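Local coordinates for 24-sterol C-methyltransferase (Haloferax volcanii, PDB 6F5Z), which probably transfers methyl groups from S-adenosylmethionine and forms a holoenzyme complex with the methyltransferase activator Trm112, at residues I185-I190 with E211-F216; I190-A195 with E204-M209; G39-D44 with R64-D69; K60-G65 with D85-L90. All blocks are in the same frame, centred on the assembly; numbering follows the deposited sequence.

How the contacts relate
Along the chain the contacts fall into two pairs. Contacts 3 and 4 come first, with centres about 5 Å apart; they flank strand 64-69, sharing Arg64 and Gly65, and join three neighbouring parallel strands, 41-45, 64-69 and 87-91, of the Rossmann-like sheet. Contacts 1 and 2 follow, with centres about 11 Å apart. Both lay the loop after strand 178-185 against helix 206-216, share Ile190, and contact 2 is nested inside the loop that contact 1 closes. The pairs lie on opposite sides of the chain's centre, contacts 1 and 3 centred about 28 Å apart. One pair thus knits the sheet leading, through Asp69, to bound S-adenosylhomocysteine; the other holds a peripheral connection.

Contact 1: I185-I190 with E211-F216; sequences IADLDI and ERYRTF
Glu211 O accepts a hydrogen bond from Phe216 N, five residues on, so the helix widens here into a pi-type turn. Arg212 CG lies over one face of the Tyr213 ring. Ile190 CG2 lies over the opposite face, offset toward the rim, a CH-pi contact 3.9 Å from the ring centroid, while Ile190 CD1 continues toward CZ. Tyr213 O accepts a hydrogen bond from Asp187 N at 2.8 Å. Arg214 starts away from the loop but bends at chi2 (-59°), bringing its guanidinium back: NH1 and NH2 grip Ile190 O end-on at 2.9 and 3.0 Å, and NH1 also meets an in-plane lone pair of Asp187 O. A long, multi-toothed donor suits two carbonyls facing one spot. The turn that brings them there is closed by Asp187 OD1, which accepts from Asp189 N and Ile190 N, while OD2 bonds His25. This Asx turn, extended to an Asx motif, folds the connection between the antiparallel neighbours 178-185 and 218-224 against helix 206-216 of a class I methyltransferase fold.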
loop_
_atom_site.group_PDB
_atom_site.type_symbol
_atom_site.label_atom_id
_atom_site.label_comp_id
_atom_site.label_asym_id
_atom_site.label_seq_id
_atom_site.Cartn_x
_atom_site.Cartn_y
_atom_site.Cartn_z
ATOM N N ILE B 185 -10.951 0.348 -5.806
ATOM C CA ILE B 185 -10.603 1.339 -6.820
ATOM C C ILE B 185 -11.808 1.469 -7.746
ATOM O O ILE B 185 -12.180 0.504 -8.436
ATOM C CB ILE B 185 -9.350 0.880 -7.602
ATOM C CG1 ILE B 185 -8.154 0.744 -6.593
ATOM C CG2 ILE B 185 -8.998 1.931 -8.682
ATOM C CD1 ILE B 185 -6.871 0.250 -7.267
ATOM N N ALA B 186 -12.429 2.661 -7.723
ATOM C CA ALA B 186 -13.619 2.866 -8.532
ATOM C C ALA B 186 -13.283 2.923 -10.015
ATOM O O ALA B 186 -12.189 3.402 -10.407
ATOM C CB ALA B 186 -14.298 4.159 -8.133
ATOM N N ASP B 187 -14.259 2.484 -10.859
ATOM C CA ASP B 187 -14.159 2.627 -12.304
ATOM C C ASP B 187 -15.017 3.855 -12.592
ATOM O O ASP B 187 -16.257 3.793 -12.542
ATOM C CB ASP B 187 -14.671 1.389 -13.047
ATOM C CG ASP B 187 -14.621 1.556 -14.554
ATOM O OD1 ASP B 187 -14.550 2.717 -15.020
ATOM O OD2 ASP B 187 -14.605 0.534 -15.263
ATOM N N LEU B 188 -14.345 4.967 -12.889
ATOM C CA LEU B 188 -15.032 6.247 -13.159
ATOM C C LEU B 188 -15.202 6.471 -14.648
ATOM O O LEU B 188 -15.857 7.442 -15.045
ATOM C CB LEU B 188 -14.203 7.406 -12.593
ATOM C CG LEU B 188 -13.979 7.437 -11.073
ATOM C CD1 LEU B 188 -13.258 8.720 -10.658
ATOM C CD2 LEU B 188 -15.268 7.269 -10.290
ATOM N N ASP B 189 -14.584 5.635 -15.477
ATOM C CA ASP B 189 -14.594 5.824 -16.922
ATOM C C ASP B 189 -15.770 5.213 -17.607
ATOM O O ASP B 189 -16.205 5.721 -18.642
ATOM C CB ASP B 189 -13.311 5.285 -17.553
ATOM C CG ASP B 189 -12.125 6.107 -17.112
ATOM O OD1 ASP B 189 -12.148 7.333 -17.330
ATOM O OD2 ASP B 189 -11.227 5.542 -16.445
ATOM N N ILE B 190 -16.255 4.080 -17.111
ATOM C CA ILE B 190 -17.381 3.438 -17.788
ATOM C C ILE B 190 -18.610 4.345 -17.747
ATOM O O ILE B 190 -18.944 4.914 -16.701
ATOM C CB ILE B 190 -17.657 2.006 -17.222
ATOM C CG1 ILE B 190 -18.679 1.267 -18.109
ATOM C CG2 ILE B 190 -18.056 2.045 -15.738
ATOM C CD1 ILE B 190 -18.817 -0.258 -17.838
ATOM N N GLU B 211 -23.440 1.221 -8.176
ATOM C CA GLU B 211 -22.856 0.498 -7.045
ATOM C C GLU B 211 -21.691 -0.377 -7.526
ATOM O O GLU B 211 -20.606 -0.337 -6.940
ATOM C CB GLU B 211 -23.931 -0.348 -6.346
ATOM C CG GLU B 211 -23.431 -0.985 -5.075
ATOM C CD GLU B 211 -24.502 -1.836 -4.422
ATOM O OE1 GLU B 211 -25.040 -2.747 -5.094
ATOM O OE2 GLU B 211 -24.836 -1.547 -3.253
ATOM N N ARG B 212 -21.874 -1.097 -8.632
ATOM C CA ARG B 212 -20.832 -1.974 -9.174
ATOM C C ARG B 212 -19.541 -1.196 -9.456
ATOM O O ARG B 212 -18.446 -1.621 -9.061
ATOM C CB ARG B 212 -21.292 -2.680 -10.478
ATOM C CG ARG B 212 -20.155 -3.303 -11.312
ATOM C CD ARG B 212 -19.451 -4.445 -10.576
ATOM N NE ARG B 212 -18.367 -4.937 -11.426
ATOM C CZ ARG B 212 -17.134 -4.423 -11.431
ATOM N NH1 ARG B 212 -16.813 -3.435 -10.604
ATOM N NH2 ARG B 212 -16.222 -4.882 -12.282
ATOM N N TYR B 213 -19.670 -0.087 -10.191
ATOM C CA TYR B 213 -18.482 0.594 -10.691
ATOM C C TYR B 213 -17.978 1.737 -9.846
ATOM O O TYR B 213 -16.757 1.889 -9.740
ATOM C CB TYR B 213 -18.711 1.048 -12.155
ATOM C CG TYR B 213 -18.882 -0.136 -13.097
ATOM C CD1 TYR B 213 -17.818 -0.986 -13.382
ATOM C CD2 TYR B 213 -20.106 -0.398 -13.715
ATOM C CE1 TYR B 213 -17.981 -2.104 -14.199
ATOM C CE2 TYR B 213 -20.269 -1.509 -14.548
ATOM C CZ TYR B 213 -19.199 -2.348 -14.796
ATOM O OH TYR B 213 -19.323 -3.442 -15.623
ATOM N N ARG B 214 -18.880 2.604 -9.347
ATOM C CA ARG B 214 -18.433 3.788 -8.604
ATOM C C ARG B 214 -18.217 3.462 -7.142
ATOM O O ARG B 214 -17.378 4.129 -6.525
ATOM C CB ARG B 214 -19.445 4.959 -8.752
ATOM C CG ARG B 214 -19.797 5.339 -10.203
ATOM C CD ARG B 214 -18.618 5.767 -11.073
ATOM N NE ARG B 214 -19.089 6.516 -12.232
ATOM C CZ ARG B 214 -19.082 6.086 -13.496
ATOM N NH1 ARG B 214 -18.554 4.897 -13.806
ATOM N NH2 ARG B 214 -19.615 6.834 -14.460
ATOM N N THR B 215 -18.925 2.454 -6.578
ATOM C CA THR B 215 -18.831 2.150 -5.150
ATOM C C THR B 215 -17.905 0.979 -4.878
ATOM O O THR B 215 -16.960 1.137 -4.107
ATOM C CB THR B 215 -20.235 1.935 -4.558
ATOM O OG1 THR B 215 -21.033 3.099 -4.798
ATOM C CG2 THR B 215 -20.215 1.654 -3.067
ATOM N N PHE B 216 -18.206 -0.201 -5.428
ATOM C CA PHE B 216 -17.392 -1.406 -5.172
ATOM C C PHE B 216 -16.094 -1.364 -5.983
ATOM O O PHE B 216 -14.998 -1.489 -5.440
ATOM C CB PHE B 216 -18.167 -2.684 -5.543
ATOM C CG PHE B 216 -19.426 -2.949 -4.741
ATOM C CD1 PHE B 216 -19.560 -2.461 -3.453
ATOM C CD2 PHE B 216 -20.491 -3.660 -5.294
ATOM C CE1 PHE B 216 -20.703 -2.736 -2.684
ATOM C CE2 PHE B 216 -21.622 -3.974 -4.516
ATOM C CZ PHE B 216 -21.719 -3.504 -3.215
#

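Contact 2: I190-A195 with E204-M209; sequences IDIPAA and ETREAM
Two long side chains, Arg206 and Met209, stand one turn apart on helix 206-216 and reach across to the loop 190-195. Met209 is stretched throughout: CG is anti to the backbone N (chi1 -168°) and the chain stays extended to CE. It meets Ile192 tip to tip, its SD 4.0 Å from Ile192 CG2 and equally near CG1. The Pro193 ring crosses the Met209 chain at about a right angle, with CD 4.1 Å from SD, and the terminal CE ends 3.4 Å from Asp191 O, close to Ile190 CD1. An unbranched thioether, long enough to pass Ile192 and Pro193 and reach Ile190, suits this place; Phe198 and Trp203 also touch it.

Arg206 is likewise extended from CG to NE, with its guanidinium then turned across the chain (chi4 -79°). This turn lets Ile192 CG2 rest 3.5 Å above the guanidinium plane, toward its rim, while NE donates to Pro193 O at 2.8 Å, arriving from above the carbonyl plane in a rather bent bond (135°). A water bridges the next carbonyl back, donating to Ile192 O and accepting from Arg206 NH2. Ile192 serves both: CG2, anti to its backbone N, touches Arg206 and Met209 SD, while CG1, beside that N, faces the sulfur. Just before the helix, Thr205 OG1 accepts from Ala208 N at 3.1 Å, a threonine N-cap that starts the helix whose first turn carries both reaching residues.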
loop_
_atom_site.group_PDB
_atom_site.type_symbol
_atom_site.label_atom_id
_atom_site.label_comp_id
_atom_site.label_asym_id
_atom_site.label_seq_id
_atom_site.Cartn_x
_atom_site.Cartn_y
_atom_site.Cartn_z
ATOM N N ILE B 190 -16.255 4.080 -17.111
ATOM C CA ILE B 190 -17.381 3.438 -17.788
ATOM C C ILE B 190 -18.610 4.345 -17.747
ATOM O O ILE B 190 -18.944 4.914 -16.701
ATOM C CB ILE B 190 -17.657 2.006 -17.222
ATOM C CG1 ILE B 190 -18.679 1.267 -18.109
ATOM C CG2 ILE B 190 -18.056 2.045 -15.738
ATOM C CD1 ILE B 190 -18.817 -0.258 -17.838
ATOM N N ASP B 191 -19.255 4.503 -18.917
ATOM C CA ASP B 191 -20.431 5.369 -19.025
ATOM C C ASP B 191 -21.633 4.699 -18.358
ATOM O O ASP B 191 -21.857 3.499 -18.524
ATOM C CB ASP B 191 -20.752 5.620 -20.519
ATOM C CG ASP B 191 -21.975 6.500 -20.760
ATOM O OD1 ASP B 191 -21.958 7.677 -20.331
ATOM O OD2 ASP B 191 -22.949 6.007 -21.377
ATOM N N ILE B 192 -22.359 5.468 -17.570
ATOM C CA ILE B 192 -23.568 4.974 -16.916
ATOM C C ILE B 192 -24.732 5.773 -17.521
ATOM O O ILE B 192 -24.817 6.980 -17.291
ATOM C CB ILE B 192 -23.513 5.053 -15.379
ATOM C CG1 ILE B 192 -22.349 4.134 -14.879
ATOM C CG2 ILE B 192 -24.871 4.597 -14.763
ATOM C CD1 ILE B 192 -22.158 4.147 -13.422
ATOM N N PRO B 193 -25.579 5.122 -18.350
ATOM C CA PRO B 193 -26.694 5.865 -18.982
ATOM C C PRO B 193 -27.685 6.436 -17.968
ATOM O O PRO B 193 -27.733 6.054 -16.797
ATOM C CB PRO B 193 -27.392 4.791 -19.839
ATOM C CG PRO B 193 -26.415 3.681 -20.009
ATOM C CD PRO B 193 -25.595 3.695 -18.734
ATOM N N ALA B 194 -28.589 7.293 -18.480
ATOM C CA ALA B 194 -29.665 7.844 -17.681
ATOM C C ALA B 194 -30.581 6.708 -17.220
ATOM O O ALA B 194 -30.660 5.679 -17.906
ATOM C CB ALA B 194 -30.466 8.819 -18.535
ATOM N N ALA B 195 -31.278 6.881 -16.089
ATOM C CA ALA B 195 -32.181 5.878 -15.507
ATOM C C ALA B 195 -33.239 5.382 -16.513
ATOM O O ALA B 195 -33.641 4.221 -16.423
ATOM C CB ALA B 195 -32.845 6.390 -14.231
ATOM N N GLU B 204 -30.251 -4.250 -14.312
ATOM C CA GLU B 204 -31.686 -4.043 -14.188
ATOM C C GLU B 204 -32.019 -2.612 -13.788
ATOM O O GLU B 204 -33.085 -2.115 -14.133
ATOM C CB GLU B 204 -32.305 -5.058 -13.204
ATOM C CG GLU B 204 -31.964 -4.848 -11.732
ATOM C CD GLU B 204 -31.957 -6.058 -10.811
ATOM O OE1 GLU B 204 -32.835 -6.941 -10.960
ATOM O OE2 GLU B 204 -31.097 -6.094 -9.901
ATOM N N THR B 205 -31.124 -1.964 -13.003
ATOM C CA THR B 205 -31.349 -0.599 -12.527
ATOM C C THR B 205 -30.034 0.160 -12.614
ATOM O O THR B 205 -28.944 -0.448 -12.565
ATOM C CB THR B 205 -31.790 -0.576 -11.040
ATOM O OG1 THR B 205 -30.738 -1.065 -10.185
ATOM C CG2 THR B 205 -33.102 -1.351 -10.775
ATOM N N ARG B 206 -30.149 1.474 -12.763
ATOM C CA ARG B 206 -28.977 2.347 -12.766
ATOM C C ARG B 206 -28.260 2.240 -11.412
ATOM O O ARG B 206 -27.018 2.268 -11.377
ATOM C CB ARG B 206 -29.444 3.783 -12.990
ATOM C CG ARG B 206 -28.304 4.707 -13.392
ATOM C CD ARG B 206 -28.766 6.142 -13.650
ATOM N NE ARG B 206 -27.647 6.961 -14.110
ATOM C CZ ARG B 206 -26.704 7.471 -13.312
ATOM N NH1 ARG B 206 -26.789 7.321 -11.987
ATOM N NH2 ARG B 206 -25.698 8.171 -13.826
ATOM N N GLU B 207 -29.017 2.167 -10.297
ATOM C CA GLU B 207 -28.437 2.092 -8.949
ATOM C C GLU B 207 -27.446 0.932 -8.851
ATOM O O GLU B 207 -26.402 1.058 -8.203
ATOM C CB GLU B 207 -29.530 1.883 -7.864
ATOM C CG GLU B 207 -30.380 3.105 -7.568
ATOM C CD GLU B 207 -31.625 3.314 -8.419
ATOM O OE1 GLU B 207 -31.673 2.835 -9.580
ATOM O OE2 GLU B 207 -32.493 4.098 -7.967
ATOM N N ALA B 208 -27.797 -0.213 -9.470
ATOM C CA ALA B 208 -26.913 -1.384 -9.395
ATOM C C ALA B 208 -25.629 -1.152 -10.181
ATOM O O ALA B 208 -24.543 -1.527 -9.719
ATOM C CB ALA B 208 -27.654 -2.617 -9.931
ATOM N N MET B 209 -25.732 -0.504 -11.335
ATOM C CA MET B 209 -24.549 -0.224 -12.152
ATOM C C MET B 209 -23.639 0.759 -11.412
ATOM O O MET B 209 -22.412 0.580 -11.388
ATOM C CB MET B 209 -24.956 0.328 -13.524
ATOM C CG MET B 209 -23.800 0.340 -14.480
ATOM S SD MET B 209 -24.359 0.849 -16.129
ATOM C CE MET B 209 -22.812 0.529 -17.056
HETATM O O HOH W 1 -26.305 9.171 -16.623
#

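Contact 3: G39-D44 with R64-D69; sequences GDTVVD and RGFGLD. With SAH (S-adenosyl-L-homocysteine), chain G.
Strands 41-44 and 64-69 run parallel, 13° between their directions and 4.7 Å apart at closest, pairing Thr41 with Arg64 through Asp44 with Gly67 in a regular ladder that includes Val42 N to Arg64 O and Phe66 N to Val42 O. On the face bearing Thr41, Val43, Arg64 and Phe66, Thr41 and Arg64 lie side by side pointing the same way. Arg64 bends at chi3 (-53°), so NE donates almost straight to Thr41 OG1 at 3.1 Å, in the guanidinium plane; a water joins OG1 to NH1, and NH2 makes a salt bridge to Asp7 of the UPF0434 family chain. The methyl of Thr41 meets the edge of the Phe66 ring, with CG2 3.8 Å from CE1. The strands belong to a beta-alpha-beta unit of the Rossmann-like methyltransferase fold, and helix 51-60, which links them, packs on Val42 and Asp44 on the other face. There Gly65 and Gly67 present no side chain beside Val42 and Asp44, whose OD2 is bonded to Thr47. At the strand's C-terminal end Asp69 takes both ribose hydroxyls of S-adenosylhomocysteine: O2' donates to OD1 at 2.6 Å, O3' to OD2 at 2.7 Å.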
loop_
_atom_site.group_PDB
_atom_site.type_symbol
_atom_site.label_atom_id
_atom_site.label_comp_id
_atom_site.label_asym_id
_atom_site.label_seq_id
_atom_site.Cartn_x
_atom_site.Cartn_y
_atom_site.Cartn_z
ATOM N N GLY B 39 14.640 -0.618 -13.252
ATOM C CA GLY B 39 15.407 -1.839 -13.411
ATOM C C GLY B 39 14.798 -3.077 -12.765
ATOM O O GLY B 39 15.294 -4.196 -12.949
ATOM N N ASP B 40 13.718 -2.910 -11.970
ATOM C CA ASP B 40 13.111 -4.074 -11.289
ATOM C C ASP B 40 12.565 -5.152 -12.212
ATOM O O ASP B 40 12.184 -4.862 -13.350
ATOM C CB ASP B 40 11.983 -3.629 -10.363
ATOM C CG ASP B 40 12.425 -3.100 -8.996
ATOM O OD1 ASP B 40 13.653 -3.153 -8.691
ATOM O OD2 ASP B 40 11.559 -2.548 -8.266
ATOM N N THR B 41 12.538 -6.384 -11.692
ATOM C CA THR B 41 11.999 -7.551 -12.414
ATOM C C THR B 41 10.578 -7.762 -11.913
ATOM O O THR B 41 10.369 -7.882 -10.708
ATOM C CB THR B 41 12.846 -8.783 -12.141
ATOM O OG1 THR B 41 14.128 -8.632 -12.759
ATOM C CG2 THR B 41 12.177 -10.075 -12.678
ATOM N N VAL B 42 9.612 -7.801 -12.837
ATOM C CA VAL B 42 8.213 -7.997 -12.479
ATOM C C VAL B 42 7.643 -9.205 -13.218
ATOM O O VAL B 42 7.877 -9.364 -14.432
ATOM C CB VAL B 42 7.383 -6.707 -12.783
ATOM C CG1 VAL B 42 5.867 -6.903 -12.520
ATOM C CG2 VAL B 42 7.915 -5.532 -11.953
ATOM N N VAL B 43 6.846 -10.003 -12.515
ATOM C CA VAL B 43 6.096 -11.119 -13.098
ATOM C C VAL B 43 4.612 -10.714 -13.094
ATOM O O VAL B 43 4.083 -10.231 -12.071
ATOM C CB VAL B 43 6.323 -12.428 -12.312
ATOM C CG1 VAL B 43 5.328 -13.522 -12.760
ATOM C CG2 VAL B 43 7.745 -12.915 -12.518
ATOM N N ASP B 44 3.976 -10.870 -14.247
ATOM C CA ASP B 44 2.563 -10.543 -14.424
ATOM C C ASP B 44 1.827 -11.873 -14.614
ATOM O O ASP B 44 2.054 -12.582 -15.624
ATOM C CB ASP B 44 2.432 -9.656 -15.688
ATOM C CG ASP B 44 1.044 -9.280 -16.122
ATOM O OD1 ASP B 44 0.074 -9.697 -15.444
ATOM O OD2 ASP B 44 0.923 -8.564 -17.144
ATOM N N ARG B 64 13.007 -5.809 -16.379
ATOM C CA ARG B 64 12.703 -7.126 -16.946
ATOM C C ARG B 64 11.278 -7.453 -16.601
ATOM O O ARG B 64 10.848 -7.196 -15.472
ATOM C CB ARG B 64 13.599 -8.214 -16.361
ATOM C CG ARG B 64 15.064 -7.793 -16.326
ATOM C CD ARG B 64 16.042 -8.913 -16.207
ATOM N NE ARG B 64 15.772 -9.821 -15.095
ATOM C CZ ARG B 64 16.319 -11.027 -15.042
ATOM N NH1 ARG B 64 16.065 -11.832 -14.025
ATOM N NH2 ARG B 64 17.117 -11.441 -16.015
ATOM N N GLY B 65 10.546 -7.978 -17.561
ATOM C CA GLY B 65 9.169 -8.355 -17.274
ATOM C C GLY B 65 8.865 -9.710 -17.836
ATOM O O GLY B 65 9.407 -10.074 -18.906
ATOM N N PHE B 66 8.055 -10.496 -17.082
ATOM C CA PHE B 66 7.643 -11.819 -17.543
ATOM C C PHE B 66 6.132 -11.879 -17.460
ATOM O O PHE B 66 5.592 -11.747 -16.355
ATOM C CB PHE B 66 8.214 -12.941 -16.674
ATOM C CG PHE B 66 9.711 -13.019 -16.645
ATOM C CD1 PHE B 66 10.451 -12.181 -15.817
ATOM C CD2 PHE B 66 10.388 -13.924 -17.450
ATOM C CE1 PHE B 66 11.843 -12.216 -15.827
ATOM C CE2 PHE B 66 11.783 -13.990 -17.430
ATOM C CZ PHE B 66 12.505 -13.131 -16.630
ATOM N N GLY B 67 5.473 -12.060 -18.600
ATOM C CA GLY B 67 4.022 -12.166 -18.662
ATOM C C GLY B 67 3.664 -13.629 -18.828
ATOM O O GLY B 67 3.937 -14.228 -19.880
ATOM N N LEU B 68 3.144 -14.228 -17.761
ATOM C CA LEU B 68 2.826 -15.651 -17.727
ATOM C C LEU B 68 1.318 -15.821 -18.005
ATOM O O LEU B 68 0.490 -15.076 -17.463
ATOM C CB LEU B 68 3.196 -16.236 -16.339
ATOM C CG LEU B 68 2.869 -17.725 -16.112
ATOM C CD1 LEU B 68 3.874 -18.357 -15.195
ATOM C CD2 LEU B 68 1.467 -17.924 -15.438
ATOM N N ASP B 69 0.958 -16.803 -18.857
ATOM C CA ASP B 69 -0.452 -17.045 -19.147
ATOM C C ASP B 69 -0.603 -18.506 -19.503
ATOM O O ASP B 69 0.303 -19.115 -20.056
ATOM C CB ASP B 69 -0.979 -16.140 -20.262
ATOM C CG ASP B 69 -2.458 -15.932 -20.122
ATOM O OD1 ASP B 69 -3.236 -16.838 -20.537
ATOM O OD2 ASP B 69 -2.850 -14.887 -19.580
HETATM N N SAH G . -4.640 -9.477 -16.675
HETATM C CA SAH G . -5.380 -9.347 -17.959
HETATM C CB SAH G . -6.187 -10.640 -18.376
HETATM C CG SAH G . -7.305 -10.987 -17.398
HETATM S SD SAH G . -8.211 -12.477 -17.959
HETATM C C SAH G . -6.349 -8.135 -17.950
HETATM O O SAH G . -6.328 -7.432 -16.851
HETATM O OXT SAH G . -7.050 -7.868 -18.899
HETATM C "C5'" SAH G . -7.411 -13.816 -17.041
HETATM C "C4'" SAH G . -6.094 -14.265 -17.647
HETATM O "O4'" SAH G . -5.512 -15.251 -16.755
HETATM C "C3'" SAH G . -6.304 -14.960 -18.998
HETATM O "O3'" SAH G . -5.432 -14.461 -20.011
HETATM C "C2'" SAH G . -6.156 -16.449 -18.662
HETATM O "O2'" SAH G . -5.685 -17.270 -19.728
HETATM C "C1'" SAH G . -5.180 -16.421 -17.486
HETATM N N9 SAH G . -5.291 -17.562 -16.575
HETATM C C8 SAH G . -6.420 -17.991 -15.919
HETATM N N7 SAH G . -6.219 -19.014 -15.124
HETATM C C5 SAH G . -4.864 -19.275 -15.259
HETATM C C6 SAH G . -4.017 -20.246 -14.679
HETATM N N6 SAH G . -4.437 -21.197 -13.832
HETATM N N1 SAH G . -2.708 -20.236 -15.035
HETATM C C2 SAH G . -2.288 -19.330 -15.929
HETATM N N3 SAH G . -2.988 -18.370 -16.540
HETATM C C4 SAH G . -4.281 -18.389 -16.155
HETATM O O HOH W 2 15.518 -11.019 -11.384
#

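Contact 4: K60-G65 with D85-L90; sequences KGIGRG and DDLSFL
Strands 64-69 and 87-91 are the parallel strands of a second beta-alpha-beta unit, linked through helix 72-80 in this Rossmann-like sheet, the pairing here beginning with Gly65 beside Leu87. Gly65 N donates to Asp86 O at 3.0 Å, in the carbonyl plane. Leu87 carries the apolar part. Its CB leaves on the face where Gly65 has no side chain; CG lies anti to the carbonyl carbon (chi1 -55°) and CD1 anti to CA (chi2 175°), which turns the other branch, CD2, to within 3.8 Å of Gly65 CA and 3.8 Å of Ile62 CD1, the Ile62 and Leu87 side chains crossing at about a right angle. Glycine suits this place because the methyl occupies the room that a CB would need. Arg54 and Arg57 of helix 51-60 also touch Leu87. Asp86 CB rests against Gly63 O, and Lys2 of the UPF0434 family chain packs on Asp86, as its Met1 does on Ser88. In Ser88, OG takes the crowded position between backbone N and carbonyl carbon, so one acceptor is gripped twice: Ser88 N reaches Gly65 O at 2.8 Å from above the carbonyl plane, and Ser88 OG donates to an in-plane lone pair of Gly65 O at 3.1 Å.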
loop_
_atom_site.group_PDB
_atom_site.type_symbol
_atom_site.label_atom_id
_atom_site.label_comp_id
_atom_site.label_asym_id
_atom_site.label_seq_id
_atom_site.Cartn_x
_atom_site.Cartn_y
_atom_site.Cartn_z
ATOM N N LYS B 60 7.300 3.419 -14.984
ATOM C CA LYS B 60 8.132 3.192 -13.806
ATOM C C LYS B 60 9.525 2.645 -14.139
ATOM O O LYS B 60 10.378 2.578 -13.258
ATOM C CB LYS B 60 7.397 2.318 -12.785
ATOM C CG LYS B 60 6.282 3.135 -12.108
ATOM C CD LYS B 60 5.640 2.413 -10.964
ATOM C CE LYS B 60 4.419 3.113 -10.409
ATOM N NZ LYS B 60 4.714 4.390 -9.698
ATOM N N GLY B 61 9.760 2.332 -15.407
ATOM C CA GLY B 61 11.063 1.869 -15.873
ATOM C C GLY B 61 11.508 0.507 -15.369
ATOM O O GLY B 61 12.695 0.296 -15.113
ATOM N N ILE B 62 10.587 -0.457 -15.238
ATOM C CA ILE B 62 11.012 -1.801 -14.889
ATOM C C ILE B 62 12.025 -2.269 -15.918
ATOM O O ILE B 62 12.015 -1.821 -17.073
ATOM C CB ILE B 62 9.833 -2.794 -14.767
ATOM C CG1 ILE B 62 9.064 -2.978 -16.088
ATOM C CG2 ILE B 62 8.893 -2.354 -13.655
ATOM C CD1 ILE B 62 8.142 -4.254 -16.075
ATOM N N GLY B 63 12.919 -3.136 -15.469
ATOM C CA GLY B 63 13.992 -3.606 -16.325
ATOM C C GLY B 63 13.718 -4.888 -17.051
ATOM O O GLY B 63 14.257 -5.109 -18.148
ATOM N N ARG B 64 13.007 -5.809 -16.379
ATOM C CA ARG B 64 12.703 -7.126 -16.946
ATOM C C ARG B 64 11.278 -7.453 -16.601
ATOM O O ARG B 64 10.848 -7.196 -15.472
ATOM C CB ARG B 64 13.599 -8.214 -16.361
ATOM C CG ARG B 64 15.064 -7.793 -16.326
ATOM C CD ARG B 64 16.042 -8.913 -16.207
ATOM N NE ARG B 64 15.772 -9.821 -15.095
ATOM C CZ ARG B 64 16.319 -11.027 -15.042
ATOM N NH1 ARG B 64 16.065 -11.832 -14.025
ATOM N NH2 ARG B 64 17.117 -11.441 -16.015
ATOM N N GLY B 65 10.546 -7.978 -17.561
ATOM C CA GLY B 65 9.169 -8.355 -17.274
ATOM C C GLY B 65 8.865 -9.710 -17.836
ATOM O O GLY B 65 9.407 -10.074 -18.906
ATOM N N ASP B 85 12.239 -6.433 -26.255
ATOM C CA ASP B 85 12.560 -7.772 -25.813
ATOM C C ASP B 85 12.831 -7.816 -24.296
ATOM O O ASP B 85 13.036 -8.903 -23.759
ATOM C CB ASP B 85 13.713 -8.344 -26.629
ATOM C CG ASP B 85 13.283 -8.712 -28.040
ATOM O OD1 ASP B 85 12.185 -9.303 -28.195
ATOM O OD2 ASP B 85 14.059 -8.448 -28.982
ATOM N N ASP B 86 12.816 -6.644 -23.608
ATOM C CA ASP B 86 13.022 -6.614 -22.145
ATOM C C ASP B 86 11.775 -7.178 -21.416
ATOM O O ASP B 86 11.836 -7.563 -20.238
ATOM C CB ASP B 86 13.365 -5.197 -21.665
ATOM C CG ASP B 86 14.738 -4.693 -22.114
ATOM O OD1 ASP B 86 15.712 -5.470 -22.032
ATOM O OD2 ASP B 86 14.847 -3.499 -22.457
ATOM N N LEU B 87 10.644 -7.228 -22.141
ATOM C CA LEU B 87 9.395 -7.802 -21.631
ATOM C C LEU B 87 9.188 -9.073 -22.412
ATOM O O LEU B 87 9.120 -9.041 -23.644
ATOM C CB LEU B 87 8.206 -6.824 -21.793
ATOM C CG LEU B 87 8.365 -5.435 -21.178
ATOM C CD1 LEU B 87 7.164 -4.517 -21.505
ATOM C CD2 LEU B 87 8.617 -5.501 -19.659
ATOM N N SER B 88 9.118 -10.186 -21.714
ATOM C CA SER B 88 8.974 -11.490 -22.344
ATOM C C SER B 88 7.711 -12.148 -21.874
ATOM O O SER B 88 7.105 -11.719 -20.880
ATOM C CB SER B 88 10.150 -12.382 -21.977
ATOM O OG SER B 88 10.169 -12.626 -20.575
ATOM N N PHE B 89 7.287 -13.168 -22.629
ATOM C CA PHE B 89 6.049 -13.894 -22.386
ATOM C C PHE B 89 6.272 -15.383 -22.406
ATOM O O PHE B 89 7.155 -15.895 -23.111
ATOM C CB PHE B 89 4.979 -13.464 -23.415
ATOM C CG PHE B 89 4.680 -11.988 -23.288
ATOM C CD1 PHE B 89 3.840 -11.518 -22.277
ATOM C CD2 PHE B 89 5.339 -11.053 -24.090
ATOM C CE1 PHE B 89 3.631 -10.143 -22.096
ATOM C CE2 PHE B 89 5.130 -9.675 -23.910
ATOM C CZ PHE B 89 4.270 -9.230 -22.924
ATOM N N LEU B 90 5.500 -16.099 -21.589
ATOM C CA LEU B 90 5.651 -17.551 -21.464
ATOM C C LEU B 90 4.320 -18.182 -21.103
ATOM O O LEU B 90 3.431 -17.535 -20.512
ATOM C CB LEU B 90 6.715 -17.909 -20.389
ATOM C CG LEU B 90 6.395 -17.518 -18.925
ATOM C CD1 LEU B 90 6.990 -18.514 -17.957
ATOM C CD2 LEU B 90 6.907 -16.113 -18.567
#